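Local coordinates for protein AT27789p (Drosophila melanogaster, PDB 5UZN) that probably binds RNA, including mRNA, as Glorund, an hnRNP F/H homolog, of which this chain is the third quasi-RNA recognition motif domain, at residues E9-Y20 and H49-Y60. Sequence-based numbering, arbitrary orientation.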
ATOM      1  N   GLU A   9     -10.463  -7.955 -11.190  1.00 43.80           N
ATOM      2  CA  GLU A   9      -9.309  -8.497 -10.493  1.00 46.59           C
ATOM      3  C   GLU A   9      -8.217  -7.436 -10.391  1.00 36.97           C
ATOM      4  O   GLU A   9      -7.949  -6.716 -11.350  1.00 33.91           O
ATOM      5  CB  GLU A   9      -8.779  -9.731 -11.232  1.00 49.04           C
ATOM      6  CG  GLU A   9      -8.713  -9.513 -12.744  1.00 56.77           C
ATOM      7  CD  GLU A   9      -8.275 -10.742 -13.530  1.00 66.03           C
ATOM      8  OE1 GLU A   9      -8.580 -11.861 -13.083  1.00 68.64           O
ATOM      9  OE2 GLU A   9      -7.633 -10.562 -14.584  1.00 72.02           O
ATOM     10  N   TYR A  10      -7.583  -7.353  -9.234  1.00 35.21           N
ATOM     11  CA  TYR A  10      -6.552  -6.359  -8.991  1.00 28.11           C
ATOM     12  C   TYR A  10      -5.233  -7.045  -8.659  1.00 26.86           C
ATOM     13  O   TYR A  10      -5.196  -8.225  -8.306  1.00 32.69           O
ATOM     14  CB  TYR A  10      -6.955  -5.411  -7.853  1.00 29.28           C
ATOM     15  CG  TYR A  10      -8.230  -4.640  -8.132  1.00 27.99           C
ATOM     16  CD1 TYR A  10      -8.232  -3.522  -8.962  1.00 34.45           C
ATOM     17  CD2 TYR A  10      -9.427  -5.037  -7.575  1.00 38.98           C
ATOM     18  CE1 TYR A  10      -9.399  -2.816  -9.209  1.00 35.19           C
ATOM     19  CE2 TYR A  10     -10.594  -4.339  -7.815  1.00 39.82           C
ATOM     20  CZ  TYR A  10     -10.575  -3.234  -8.635  1.00 45.38           C
ATOM     21  OH  TYR A  10     -11.742  -2.547  -8.874  1.00 54.03           O
ATOM     22  N   TYR A  11      -4.142  -6.307  -8.824  1.00 19.25           N
ATOM     23  CA  TYR A  11      -2.809  -6.804  -8.498  1.00 27.50           C
ATOM     24  C   TYR A  11      -2.337  -6.141  -7.209  1.00 25.83           C
ATOM     25  O   TYR A  11      -2.254  -4.908  -7.128  1.00 23.12           O
ATOM     26  CB  TYR A  11      -1.839  -6.534  -9.642  1.00 19.27           C
ATOM     27  CG  TYR A  11      -2.307  -7.158 -10.935  1.00 24.25           C
ATOM     28  CD1 TYR A  11      -3.229  -6.508 -11.759  1.00 25.96           C
ATOM     29  CD2 TYR A  11      -1.835  -8.403 -11.330  1.00 25.65           C
ATOM     30  CE1 TYR A  11      -3.664  -7.083 -12.936  1.00 29.28           C
ATOM     31  CE2 TYR A  11      -2.268  -8.993 -12.519  1.00 29.81           C
ATOM     32  CZ  TYR A  11      -3.183  -8.323 -13.315  1.00 34.91           C
ATOM     33  OH  TYR A  11      -3.621  -8.895 -14.491  1.00 41.96           O
ATOM     34  N   THR A  12      -2.005  -6.956  -6.218  1.00 20.96           N
ATOM     35  CA  THR A  12      -1.974  -6.523  -4.827  1.00 15.30           C
ATOM     36  C   THR A  12      -0.556  -6.407  -4.285  1.00 22.32           C
ATOM     37  O   THR A  12       0.265  -7.321  -4.455  1.00 19.62           O
ATOM     38  CB  THR A  12      -2.771  -7.500  -3.980  1.00 24.07           C
ATOM     39  OG1 THR A  12      -4.078  -7.575  -4.531  1.00 27.81           O
ATOM     40  CG2 THR A  12      -2.843  -7.025  -2.539  1.00 30.78           C
ATOM     41  N   ILE A  13      -0.290  -5.297  -3.600  1.00 24.40           N
ATOM     42  CA  ILE A  13       0.936  -5.089  -2.839  1.00 16.52           C
ATOM     43  C   ILE A  13       0.543  -4.969  -1.375  1.00 22.05           C
ATOM     44  O   ILE A  13      -0.185  -4.039  -1.001  1.00 18.72           O
ATOM     45  CB  ILE A  13       1.682  -3.836  -3.299  1.00 19.06           C
ATOM     46  CG1 ILE A  13       2.148  -3.971  -4.750  1.00 18.93           C
ATOM     47  CG2 ILE A  13       2.874  -3.566  -2.392  1.00 17.71           C
ATOM     48  CD1 ILE A  13       2.964  -2.758  -5.176  1.00 14.08           C
ATOM     49  N   HIS A  14       0.990  -5.925  -0.562  1.00 18.67           N
ATOM     50  CA  HIS A  14       0.757  -5.906   0.871  1.00 13.49           C
ATOM     51  C   HIS A  14       1.881  -5.116   1.514  1.00 20.56           C
ATOM     52  O   HIS A  14       3.031  -5.204   1.087  1.00 17.59           O
ATOM     53  CB  HIS A  14       0.689  -7.334   1.437  1.00 18.69           C
ATOM     54  CG  HIS A  14       0.437  -7.375   2.911  1.00 20.23           C
ATOM     55  ND1 HIS A  14      -0.714  -6.869   3.479  1.00 22.83           N
ATOM     56  CD2 HIS A  14       1.205  -7.817   3.939  1.00 23.21           C
ATOM     57  CE1 HIS A  14      -0.650  -7.008   4.796  1.00 29.60           C
ATOM     58  NE2 HIS A  14       0.503  -7.577   5.100  1.00 21.15           N
ATOM     59  N   MET A  15       1.537  -4.287   2.498  1.00 18.32           N
ATOM     60  CA  MET A  15       2.474  -3.326   3.064  1.00 18.61           C
ATOM     61  C   MET A  15       2.573  -3.547   4.561  1.00 12.19           C
ATOM     62  O   MET A  15       1.558  -3.700   5.229  1.00 17.70           O
ATOM     63  CB  MET A  15       2.041  -1.873   2.765  1.00 15.88           C
ATOM     64  CG  MET A  15       1.636  -1.608   1.320  1.00 16.85           C
ATOM     65  SD  MET A  15       0.861  -0.004   1.052  1.00 17.97           S
ATOM     66  CE  MET A  15       2.306   1.058   1.215  1.00 15.07           C
ATOM     67  N   ARG A  16       3.787  -3.578   5.093  1.00 13.31           N
ATOM     68  CA  ARG A  16       3.977  -3.625   6.533  1.00 13.55           C
ATOM     69  C   ARG A  16       4.821  -2.451   7.011  1.00 22.43           C
ATOM     70  O   ARG A  16       5.591  -1.861   6.243  1.00 18.00           O
ATOM     71  CB  ARG A  16       4.618  -4.948   6.958  1.00 19.71           C
ATOM     72  CG  ARG A  16       3.763  -6.151   6.594  1.00 21.85           C
ATOM     73  CD  ARG A  16       4.397  -7.449   7.041  1.00 19.78           C
ATOM     74  NE  ARG A  16       4.088  -7.750   8.426  1.00 42.01           N
ATOM     75  CZ  ARG A  16       2.927  -8.275   8.804  1.00 34.60           C
ATOM     76  NH1 ARG A  16       1.990  -8.539   7.885  1.00 33.65           N
ATOM     77  NH2 ARG A  16       2.713  -8.553  10.082  1.00 40.89           N
ATOM     78  N   GLY A  17       4.661  -2.112   8.287  1.00 19.19           N
ATOM     79  CA  GLY A  17       5.442  -1.044   8.882  1.00 21.51           C
ATOM     80  C   GLY A  17       4.855   0.343   8.771  1.00 29.06           C
ATOM     81  O   GLY A  17       5.579   1.316   8.993  1.00 22.40           O
ATOM     82  N   LEU A  18       3.577   0.474   8.429  1.00 16.87           N
ATOM     83  CA  LEU A  18       2.995   1.809   8.332  1.00 16.88           C
ATOM     84  C   LEU A  18       2.916   2.416   9.723  1.00 21.42           C
ATOM     85  O   LEU A  18       2.665   1.689  10.689  1.00 21.19           O
ATOM     86  CB  LEU A  18       1.578   1.772   7.742  1.00 17.50           C
ATOM     87  CG  LEU A  18       1.348   1.751   6.240  1.00 16.91           C
ATOM     88  CD1 LEU A  18       1.852   0.453   5.662  1.00 16.39           C
ATOM     89  CD2 LEU A  18      -0.144   1.960   5.961  1.00 18.40           C
ATOM     90  N   PRO A  19       3.095   3.734   9.853  1.00 20.36           N
ATOM     91  CA  PRO A  19       2.782   4.410  11.119  1.00 26.19           C
ATOM     92  C   PRO A  19       1.282   4.399  11.386  1.00 24.79           C
ATOM     93  O   PRO A  19       0.471   4.408  10.466  1.00 16.93           O
ATOM     94  CB  PRO A  19       3.275   5.846  10.894  1.00 23.36           C
ATOM     95  CG  PRO A  19       4.013   5.849   9.583  1.00 25.73           C
ATOM     96  CD  PRO A  19       3.554   4.663   8.806  1.00 22.93           C
ATOM     97  N   TYR A  20       0.908   4.428  12.665  1.00 24.99           N
ATOM     98  CA  TYR A  20      -0.512   4.394  12.991  0.53 24.79           C
ATOM     99  C   TYR A  20      -1.218   5.702  12.657  1.00 25.11           C
ATOM    100  O   TYR A  20      -2.452   5.766  12.745  1.00 28.68           O
ATOM    101  CB  TYR A  20      -0.683   4.022  14.465  0.53 25.45           C
ATOM    102  CG  TYR A  20      -0.070   2.672  14.841  0.53 24.16           C
ATOM    103  CD1 TYR A  20       0.035   1.644  13.905  0.53 23.63           C
ATOM    104  CD2 TYR A  20       0.401   2.429  16.129  0.53 31.64           C
ATOM    105  CE1 TYR A  20       0.590   0.418  14.242  0.53 20.47           C
ATOM    106  CE2 TYR A  20       0.953   1.196  16.477  0.53 28.88           C
ATOM    107  CZ  TYR A  20       1.046   0.198  15.521  0.53 28.95           C
ATOM    108  OH  TYR A  20       1.599  -1.025  15.847  0.53 28.92           O
ATOM    109  N   HIS A  49      -5.522   0.945  14.182  1.00 28.74           N
ATOM    110  CA  HIS A  49      -4.575   0.777  13.074  1.00 30.69           C
ATOM    111  C   HIS A  49      -3.621  -0.377  13.361  1.00 27.38           C
ATOM    112  O   HIS A  49      -2.985  -0.425  14.415  1.00 22.17           O
ATOM    113  CB  HIS A  49      -3.790   2.091  12.883  1.00 28.04           C
ATOM    114  CG  HIS A  49      -3.193   2.287  11.517  1.00 21.11           C
ATOM    115  ND1 HIS A  49      -2.324   1.388  10.939  1.00 30.48           N
ATOM    116  CD2 HIS A  49      -3.309   3.315  10.638  1.00 19.49           C
ATOM    117  CE1 HIS A  49      -1.940   1.846   9.755  1.00 29.20           C
ATOM    118  NE2 HIS A  49      -2.524   3.014   9.549  1.00 26.96           N
ATOM    119  N   SER A  50      -3.529  -1.326  12.428  1.00 16.54           N
ATOM    120  CA  SER A  50      -2.661  -2.474  12.655  1.00 17.07           C
ATOM    121  C   SER A  50      -1.258  -2.292  12.102  1.00 15.23           C
ATOM    122  O   SER A  50      -0.418  -3.181  12.278  1.00 18.17           O
ATOM    123  CB  SER A  50      -3.277  -3.733  12.042  1.00 28.41           C
ATOM    124  OG  SER A  50      -3.059  -3.723  10.641  1.00 38.21           O
ATOM    125  N   GLY A  51      -0.971  -1.165  11.461  1.00 19.03           N
ATOM    126  CA  GLY A  51       0.340  -0.988  10.867  1.00 18.98           C
ATOM    127  C   GLY A  51       0.541  -1.646   9.514  1.00 22.65           C
ATOM    128  O   GLY A  51       1.671  -1.664   9.020  1.00 18.52           O
ATOM    129  N   THR A  52      -0.502  -2.210   8.901  1.00 15.90           N
ATOM    130  CA  THR A  52      -0.378  -2.821   7.586  1.00 12.87           C
ATOM    131  C   THR A  52      -1.522  -2.360   6.700  1.00 17.58           C
ATOM    132  O   THR A  52      -2.501  -1.769   7.158  1.00 13.40           O
ATOM    133  CB  THR A  52      -0.382  -4.356   7.648  1.00 26.58           C
ATOM    134  OG1 THR A  52      -1.714  -4.820   7.924  1.00 16.16           O
ATOM    135  CG2 THR A  52       0.570  -4.848   8.708  1.00 19.37           C
ATOM    136  N   ALA A  53      -1.398  -2.669   5.410  1.00 13.87           N
ATOM    137  CA  ALA A  53      -2.348  -2.187   4.435  1.00 11.85           C
ATOM    138  C   ALA A  53      -2.199  -3.005   3.170  1.00 17.89           C
ATOM    139  O   ALA A  53      -1.182  -3.675   2.960  1.00 16.71           O
ATOM    140  CB  ALA A  53      -2.116  -0.702   4.104  1.00 12.28           C
ATOM    141  N   ASP A  54      -3.206  -2.893   2.302  1.00 13.71           N
ATOM    142  CA  ASP A  54      -3.148  -3.401   0.932  1.00 15.33           C
ATOM    143  C   ASP A  54      -3.361  -2.277  -0.064  1.00 21.63           C
ATOM    144  O   ASP A  54      -4.221  -1.415   0.138  1.00 25.69           O
ATOM    145  CB  ASP A  54      -4.208  -4.461   0.672  1.00 20.76           C
ATOM    146  CG  ASP A  54      -3.887  -5.769   1.325  1.00 24.51           C
ATOM    147  OD1 ASP A  54      -2.684  -6.109   1.413  1.00 19.92           O
ATOM    148  OD2 ASP A  54      -4.841  -6.456   1.755  1.00 29.81           O
ATOM    149  N   ALA A  55      -2.591  -2.300  -1.150  1.00 23.34           N
ATOM    150  CA  ALA A  55      -2.775  -1.397  -2.279  1.00 16.68           C
ATOM    151  C   ALA A  55      -3.089  -2.255  -3.491  1.00 30.35           C
ATOM    152  O   ALA A  55      -2.357  -3.212  -3.775  1.00 19.66           O
ATOM    153  CB  ALA A  55      -1.538  -0.510  -2.529  1.00 16.19           C
ATOM    154  N   TYR A  56      -4.192  -1.921  -4.175  1.00 22.86           N
ATOM    155  CA  TYR A  56      -4.752  -2.686  -5.295  1.00 21.85           C
ATOM    156  C   TYR A  56      -4.565  -1.891  -6.577  1.00 17.25           C
ATOM    157  O   TYR A  56      -5.132  -0.804  -6.722  1.00 21.82           O
ATOM    158  CB  TYR A  56      -6.241  -2.991  -5.079  1.00 23.06           C
ATOM    159  CG  TYR A  56      -6.500  -3.872  -3.877  1.00 26.81           C
ATOM    160  CD1 TYR A  56      -6.324  -5.238  -3.968  1.00 33.31           C
ATOM    161  CD2 TYR A  56      -6.916  -3.342  -2.652  1.00 32.24           C
ATOM    162  CE1 TYR A  56      -6.538  -6.070  -2.894  1.00 37.21           C
ATOM    163  CE2 TYR A  56      -7.138  -4.185  -1.554  1.00 27.49           C
ATOM    164  CZ  TYR A  56      -6.950  -5.549  -1.694  1.00 35.43           C
ATOM    165  OH  TYR A  56      -7.151  -6.432  -0.654  1.00 35.04           O
ATOM    166  N   PHE A  57      -3.766  -2.423  -7.493  1.00 17.48           N
ATOM    167  CA  PHE A  57      -3.449  -1.738  -8.738  1.00 18.92           C
ATOM    168  C   PHE A  57      -4.253  -2.325  -9.885  1.00 24.91           C
ATOM    169  O   PHE A  57      -4.650  -3.494  -9.860  1.00 25.96           O
ATOM    170  CB  PHE A  57      -1.947  -1.818  -9.043  1.00 23.98           C
ATOM    171  CG  PHE A  57      -1.102  -1.149  -7.997  1.00 21.63           C
ATOM    172  CD1 PHE A  57      -0.777  -1.819  -6.839  1.00 19.73           C
ATOM    173  CD2 PHE A  57      -0.678   0.174  -8.156  1.00 19.55           C
ATOM    174  CE1 PHE A  57      -0.008  -1.190  -5.838  1.00 19.98           C
ATOM    175  CE2 PHE A  57       0.078   0.794  -7.183  1.00 21.53           C
ATOM    176  CZ  PHE A  57       0.413   0.109  -6.017  1.00 16.60           C
ATOM    177  N   ASP A  58      -4.475  -1.483 -10.899  1.00 31.14           N
ATOM    178  CA  ASP A  58      -5.324  -1.843 -12.027  1.00 30.76           C
ATOM    179  C   ASP A  58      -4.676  -2.914 -12.899  1.00 25.23           C
ATOM    180  O   ASP A  58      -5.362  -3.825 -13.368  1.00 34.15           O
ATOM    181  CB  ASP A  58      -5.649  -0.585 -12.854  1.00 27.33           C
ATOM    182  CG  ASP A  58      -6.655   0.329 -12.166  1.00 25.09           C
ATOM    183  OD1 ASP A  58      -7.656  -0.193 -11.643  1.00 40.02           O
ATOM    184  OD2 ASP A  58      -6.447   1.564 -12.152  1.00 41.02           O
ATOM    185  N   THR A  59      -3.364  -2.830 -13.121  1.00 32.36           N
ATOM    186  CA  THR A  59      -2.651  -3.753 -14.003  1.00 30.55           C
ATOM    187  C   THR A  59      -1.434  -4.354 -13.310  1.00 23.44           C
ATOM    188  O   THR A  59      -0.921  -3.814 -12.322  1.00 21.65           O
ATOM    189  CB  THR A  59      -2.153  -3.062 -15.276  1.00 22.37           C
ATOM    190  OG1 THR A  59      -1.229  -2.024 -14.910  1.00 28.90           O
ATOM    191  CG2 THR A  59      -3.317  -2.466 -16.058  1.00 35.27           C
ATOM    192  N   TYR A  60      -0.968  -5.486 -13.862  1.00 26.68           N
ATOM    193  CA  TYR A  60       0.305  -6.067 -13.428  1.00 22.37           C
ATOM    194  C   TYR A  60       1.433  -5.062 -13.576  1.00 22.88           C
ATOM    195  O   TYR A  60       2.214  -4.843 -12.643  1.00 25.70           O
ATOM    196  CB  TYR A  60       0.622  -7.338 -14.232  1.00 20.38           C
ATOM    197  CG  TYR A  60       1.959  -8.036 -13.877  1.00 26.93           C
ATOM    198  CD1 TYR A  60       2.150  -8.628 -12.638  1.00 27.81           C
ATOM    199  CD2 TYR A  60       3.005  -8.124 -14.800  1.00 29.48           C
ATOM    200  CE1 TYR A  60       3.348  -9.267 -12.304  1.00 25.68           C
ATOM    201  CE2 TYR A  60       4.217  -8.781 -14.475  1.00 21.88           C
ATOM    202  CZ  TYR A  60       4.366  -9.363 -13.222  1.00 28.80           C
ATOM    203  OH  TYR A  60       5.550 -10.011 -12.870  1.00 17.14           O
TER
HETATM  204  O   HOH W   1       3.748  -0.719  11.657  1.00 35.03           O
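Strands 11-16 and 52-57 are the two central strands of the four-stranded antiparallel sheet of the quasi-RRM, and they pair from Tyr11 opposite Phe57 to Met15 opposite Ala53. Ile13 N gives a nearly straight bond to Ala55 O (2.9 Å), and Ala55 N returns one to Ile13 O. On the face carrying Thr12, His14, Tyr56 and Asp54, His14 ND1 donates to Asp54 OD1 at 3.0 Å, in the plane of the imidazole but 33° out of that of the carboxylate, which is met on its syn side. His14 CG stands anti to the backbone N (chi1 -179°), which swings ND1 across to the neighbouring strand. Next along, Thr12 OG1 lies 3.3 Å from Tyr56 CD1, the two side chains running alongside each other. In a canonical RRM this sheet surface is the one that stacks on RNA bases; in the quasi-RRMs of hnRNP F, G-tract RNA is held largely by loops. On the reverse face Ile13 and Phe57 pack against Ala66 of helix 60-68: Ile13 CD1 presses on Phe57 CE1 (3.4 Å), and the Phe57 ring meets Phe31 of helix 24-31 edge-to-face. Past strand 52-57, Tyr60 CB sits over a face of the Tyr11 ring, 4.0 Å from its centroid. A serine in place of Tyr11 would probably leave the start of helix 60-68 without this aromatic cover and open a gap beside Tyr60. At the far end, Gly51 O accepts Leu18 N (2.9 Å), while Tyr20 CA lies over the His49 ring, whose NE2 is hydrogen-bonded to Ser22 O.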